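Local atomic coordinates of WGR domain-containing protein (Bacteroides fragilis, PDB entry 2RA8), a protein that is of unknown function but joins a WGR domain, a module often linked to nucleic-acid binding, to a leucine-rich-repeat domain. Residues F242-K248 and M271-I277. Sequence-based numbering, arbitrary orientation.
Sequences FRPLFSK and MFLESDI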
ATOM      1  N   PHE A 242     -22.640 -14.542 -14.934  1.00 28.03           N
ATOM      2  CA  PHE A 242     -21.273 -14.736 -15.399  1.00 16.33           C
ATOM      3  C   PHE A 242     -21.064 -16.026 -16.178  1.00 21.49           C
ATOM      4  O   PHE A 242     -20.189 -16.110 -17.043  1.00 20.44           O
ATOM      5  CB  PHE A 242     -20.317 -14.711 -14.202  1.00 19.13           C
ATOM      6  CG  PHE A 242     -20.354 -13.427 -13.422  1.00 14.08           C
ATOM      7  CD1 PHE A 242     -19.927 -12.233 -13.996  1.00 17.82           C
ATOM      8  CD2 PHE A 242     -20.804 -13.411 -12.111  1.00 23.14           C
ATOM      9  CE1 PHE A 242     -19.950 -11.045 -13.266  1.00 23.50           C
ATOM     10  CE2 PHE A 242     -20.828 -12.235 -11.383  1.00 14.06           C
ATOM     11  CZ  PHE A 242     -20.400 -11.050 -11.963  1.00 24.59           C
ATOM     12  N   ARG A 243     -21.894 -17.026 -15.900  1.00 20.66           N
ATOM     13  CA  ARG A 243     -21.753 -18.322 -16.537  1.00 14.47           C
ATOM     14  C   ARG A 243     -21.538 -18.335 -18.039  1.00 21.48           C
ATOM     15  O   ARG A 243     -20.647 -19.023 -18.524  1.00 30.88           O
ATOM     16  CB  ARG A 243     -22.945 -19.227 -16.155  1.00 25.06           C
ATOM     17  CG  ARG A 243     -22.957 -19.644 -14.674  1.00 33.37           C
ATOM     18  CD  ARG A 243     -24.065 -20.666 -14.359  1.00 22.59           C
ATOM     19  NE  ARG A 243     -23.540 -21.826 -13.634  1.00 38.42           N
ATOM     20  CZ  ARG A 243     -23.438 -21.913 -12.311  1.00 38.92           C
ATOM     21  NH1 ARG A 243     -23.834 -20.908 -11.541  1.00 44.16           N
ATOM     22  NH2 ARG A 243     -22.931 -23.004 -11.754  1.00 48.69           N
ATOM     23  N   PRO A 244     -22.340 -17.583 -18.808  1.00 24.56           N
ATOM     24  CA  PRO A 244     -22.128 -17.598 -20.264  1.00 29.74           C
ATOM     25  C   PRO A 244     -20.751 -17.147 -20.726  1.00 29.62           C
ATOM     26  O   PRO A 244     -20.354 -17.425 -21.862  1.00 28.32           O
ATOM     27  CB  PRO A 244     -23.239 -16.692 -20.783  1.00 31.62           C
ATOM     28  CG  PRO A 244     -24.343 -16.922 -19.791  1.00 35.72           C
ATOM     29  CD  PRO A 244     -23.595 -16.891 -18.470  1.00 28.74           C
ATOM     30  N   LEU A 245     -20.018 -16.454 -19.851  1.00 26.27           N
ATOM     31  CA  LEU A 245     -18.666 -15.976 -20.165  1.00 22.55           C
ATOM     32  C   LEU A 245     -17.685 -17.116 -20.282  1.00 27.47           C
ATOM     33  O   LEU A 245     -16.679 -17.018 -20.984  1.00 24.89           O
ATOM     34  CB  LEU A 245     -18.161 -15.022 -19.075  1.00 15.70           C
ATOM     35  CG  LEU A 245     -18.862 -13.675 -18.929  1.00 18.75           C
ATOM     36  CD1 LEU A 245     -18.520 -13.062 -17.576  1.00 14.63           C
ATOM     37  CD2 LEU A 245     -18.428 -12.756 -20.056  1.00 26.65           C
ATOM     38  N   PHE A 246     -17.974 -18.204 -19.578  1.00 27.67           N
ATOM     39  CA  PHE A 246     -17.114 -19.377 -19.583  1.00 24.40           C
ATOM     40  C   PHE A 246     -17.367 -20.214 -20.830  1.00 27.08           C
ATOM     41  O   PHE A 246     -17.802 -21.362 -20.745  1.00 34.64           O
ATOM     42  CB  PHE A 246     -17.382 -20.215 -18.321  1.00 16.47           C
ATOM     43  CG  PHE A 246     -16.954 -19.543 -17.030  1.00 15.55           C
ATOM     44  CD1 PHE A 246     -15.854 -20.019 -16.319  1.00 27.83           C
ATOM     45  CD2 PHE A 246     -17.666 -18.465 -16.518  1.00 25.45           C
ATOM     46  CE1 PHE A 246     -15.469 -19.427 -15.107  1.00 17.11           C
ATOM     47  CE2 PHE A 246     -17.289 -17.871 -15.308  1.00 17.82           C
ATOM     48  CZ  PHE A 246     -16.194 -18.356 -14.608  1.00 18.20           C
ATOM     49  N   SER A 247     -17.080 -19.644 -21.996  1.00 28.04           N
ATOM     50  CA  SER A 247     -17.306 -20.337 -23.260  1.00 28.94           C
ATOM     51  C   SER A 247     -16.175 -20.175 -24.239  1.00 28.31           C
ATOM     52  O   SER A 247     -15.819 -19.055 -24.610  1.00 21.70           O
ATOM     53  CB  SER A 247     -18.601 -19.822 -23.897  1.00 30.25           C
ATOM     54  OG  SER A 247     -18.668 -20.169 -25.269  1.00 31.99           O
ATOM     55  N   LYS A 248     -15.600 -21.290 -24.678  1.00 30.66           N
ATOM     56  CA  LYS A 248     -14.505 -21.222 -25.632  1.00 29.87           C
ATOM     57  C   LYS A 248     -14.968 -20.600 -26.935  1.00 34.38           C
ATOM     58  O   LYS A 248     -14.203 -19.912 -27.613  1.00 27.95           O
ATOM     59  CB  LYS A 248     -13.916 -22.618 -25.894  1.00 33.12           C
ATOM     60  CG  LYS A 248     -14.845 -23.603 -26.586  1.00 28.76           C
ATOM     61  CD  LYS A 248     -14.098 -24.902 -26.884  1.00 40.09           C
ATOM     62  CE  LYS A 248     -14.908 -25.834 -27.773  1.00 52.49           C
ATOM     63  NZ  LYS A 248     -16.233 -26.165 -27.184  1.00 72.65           N
HETATM   64  N   MSE A 271     -17.941 -23.009 -11.747  1.00 32.08           N
HETATM   65  CA  MSE A 271     -18.075 -22.530 -13.120  1.00 32.44           C
HETATM   66  C   MSE A 271     -16.889 -22.913 -13.947  1.00 36.38           C
HETATM   67  O   MSE A 271     -17.034 -23.383 -15.080  1.00 36.55           O
HETATM   68  CB  MSE A 271     -18.227 -21.015 -13.140  1.00 28.68           C
HETATM   69  CG  MSE A 271     -19.470 -20.540 -12.437  1.00 30.56           C
HETATM   70 SE   MSE A 271     -19.752 -18.647 -12.642  1.00 48.53          SE
HETATM   71  CE  MSE A 271     -21.256 -18.470 -11.462  1.00 29.64           C
ATOM     72  N   PHE A 272     -15.697 -22.710 -13.389  1.00 24.80           N
ATOM     73  CA  PHE A 272     -14.475 -23.062 -14.090  1.00 27.49           C
ATOM     74  C   PHE A 272     -14.460 -24.533 -14.420  1.00 32.03           C
ATOM     75  O   PHE A 272     -14.335 -24.918 -15.584  1.00 32.93           O
ATOM     76  CB  PHE A 272     -13.239 -22.724 -13.236  1.00 33.15           C
ATOM     77  CG  PHE A 272     -12.757 -21.304 -13.389  1.00 34.29           C
ATOM     78  CD1 PHE A 272     -12.051 -20.912 -14.521  1.00 35.97           C
ATOM     79  CD2 PHE A 272     -13.020 -20.357 -12.408  1.00 19.17           C
ATOM     80  CE1 PHE A 272     -11.617 -19.596 -14.667  1.00 15.60           C
ATOM     81  CE2 PHE A 272     -12.588 -19.043 -12.554  1.00 16.21           C
ATOM     82  CZ  PHE A 272     -11.888 -18.670 -13.684  1.00 26.09           C
ATOM     83  N   LEU A 273     -14.612 -25.366 -13.394  1.00 34.99           N
ATOM     84  CA  LEU A 273     -14.560 -26.816 -13.566  1.00 32.83           C
ATOM     85  C   LEU A 273     -15.530 -27.402 -14.550  1.00 35.72           C
ATOM     86  O   LEU A 273     -15.201 -28.368 -15.231  1.00 28.18           O
ATOM     87  CB  LEU A 273     -14.721 -27.518 -12.211  1.00 30.26           C
ATOM     88  CG  LEU A 273     -13.632 -27.206 -11.168  1.00 25.51           C
ATOM     89  CD1 LEU A 273     -13.967 -27.868  -9.850  1.00 22.55           C
ATOM     90  CD2 LEU A 273     -12.286 -27.686 -11.667  1.00 21.18           C
ATOM     91  N   GLU A 274     -16.720 -26.821 -14.654  1.00 33.13           N
ATOM     92  CA  GLU A 274     -17.735 -27.337 -15.567  1.00 33.42           C
ATOM     93  C   GLU A 274     -17.725 -26.711 -16.936  1.00 38.43           C
ATOM     94  O   GLU A 274     -18.500 -27.114 -17.804  1.00 39.39           O
ATOM     95  CB  GLU A 274     -19.120 -27.134 -14.966  1.00 34.50           C
ATOM     96  CG  GLU A 274     -19.441 -25.677 -14.696  1.00 36.05           C
ATOM     97  CD  GLU A 274     -20.775 -25.487 -14.003  1.00 46.96           C
ATOM     98  OE1 GLU A 274     -21.119 -26.311 -13.128  1.00 51.83           O
ATOM     99  OE2 GLU A 274     -21.469 -24.499 -14.320  1.00 33.02           O
ATOM    100  N   SER A 275     -16.846 -25.735 -17.148  1.00 31.49           N
ATOM    101  CA  SER A 275     -16.779 -25.024 -18.423  1.00 31.93           C
ATOM    102  C   SER A 275     -15.941 -25.664 -19.507  1.00 27.07           C
ATOM    103  O   SER A 275     -15.003 -26.420 -19.233  1.00 29.05           O
ATOM    104  CB  SER A 275     -16.271 -23.598 -18.180  1.00 30.53           C
ATOM    105  OG  SER A 275     -16.184 -22.865 -19.390  1.00 48.23           O
ATOM    106  N   ASP A 276     -16.270 -25.350 -20.757  1.00 28.82           N
ATOM    107  CA  ASP A 276     -15.521 -25.888 -21.878  1.00 33.73           C
ATOM    108  C   ASP A 276     -14.355 -24.982 -22.194  1.00 29.23           C
ATOM    109  O   ASP A 276     -13.516 -25.310 -23.026  1.00 38.67           O
ATOM    110  CB  ASP A 276     -16.432 -26.047 -23.106  1.00 32.65           C
ATOM    111  CG  ASP A 276     -16.836 -24.719 -23.719  1.00 41.28           C
ATOM    112  OD1 ASP A 276     -16.695 -23.671 -23.055  1.00 39.15           O
ATOM    113  OD2 ASP A 276     -17.308 -24.732 -24.875  1.00 40.59           O
ATOM    114  N   ILE A 277     -14.287 -23.837 -21.520  1.00 28.23           N
ATOM    115  CA  ILE A 277     -13.195 -22.897 -21.750  1.00 22.89           C
ATOM    116  C   ILE A 277     -11.967 -23.284 -20.946  1.00 30.49           C
ATOM    117  O   ILE A 277     -10.838 -23.028 -21.369  1.00 27.60           O
ATOM    118  CB  ILE A 277     -13.622 -21.424 -21.405  1.00 27.89           C
ATOM    119  CG1 ILE A 277     -12.615 -20.429 -22.005  1.00 21.34           C
ATOM    120  CG2 ILE A 277     -13.689 -21.222 -19.882  1.00 16.60           C
ATOM    121  CD1 ILE A 277     -13.127 -18.990 -22.064  1.00 11.68           C
TER
HETATM  122  O   HOH W   1     -18.819 -23.887 -21.062  1.00 36.75           O
HETATM  123  O   HOH W   2     -18.367 -22.629 -26.041  1.00 31.02           O
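F246 lays one face of its ring against selenomethionine M271 and turns its edge to F272, joining two neighbouring connections of the leucine-rich-repeat domain: the short 3-10 turn 243-245, which leads toward strand 256-260, and the last turn of helix 265-274, which follows that strand, with the loop after it. M271 CB lies over one face of the F246 ring, 3.8 Å from its centroid and 16° off the normal, a CH-pi contact. The selenium approaches the same ring obliquely, SE 4.5 Å from the F246 centroid, in a Met-aromatic contact. The edge of F246 meets the face of F272 in a T-shaped pair, planes at 82°, with F246 CE1 above the middle of the F272 ring. L257 and I259 of strand 256-260 also touch F246, placing it in the core between strand and helix.

Beyond the selenium, the M271 methyl reaches R243 NH1 (CE to NH1 3.5 Å), while M271 CG lies over the face of the guanidinium. R243 bends at chi3 (130°) and brings NE and NH2 to E274 OE2 near the guanidinium plane, in a salt bridge whose two hydrogen bonds are weak; E270 is the stronger partner of R243.

Past the ring, S275 OG donates to F246 O over 2.6 Å, from above the carbonyl plane, and accepts from I277 N, forming an ST turn. Water 1, which accepts from D276 N, lies near enough to F246 O to donate as well, though it has other acceptors in reach. F246 is itself the centre of an inverse gamma turn. I277 CG2 packs against F246 CA and CB. The D276 carboxylate takes K248 N on OD1, while OD2, which also accepts from water 2 held by S247 OG, meets K248 NZ at 2.9 Å from above the carboxylate plane.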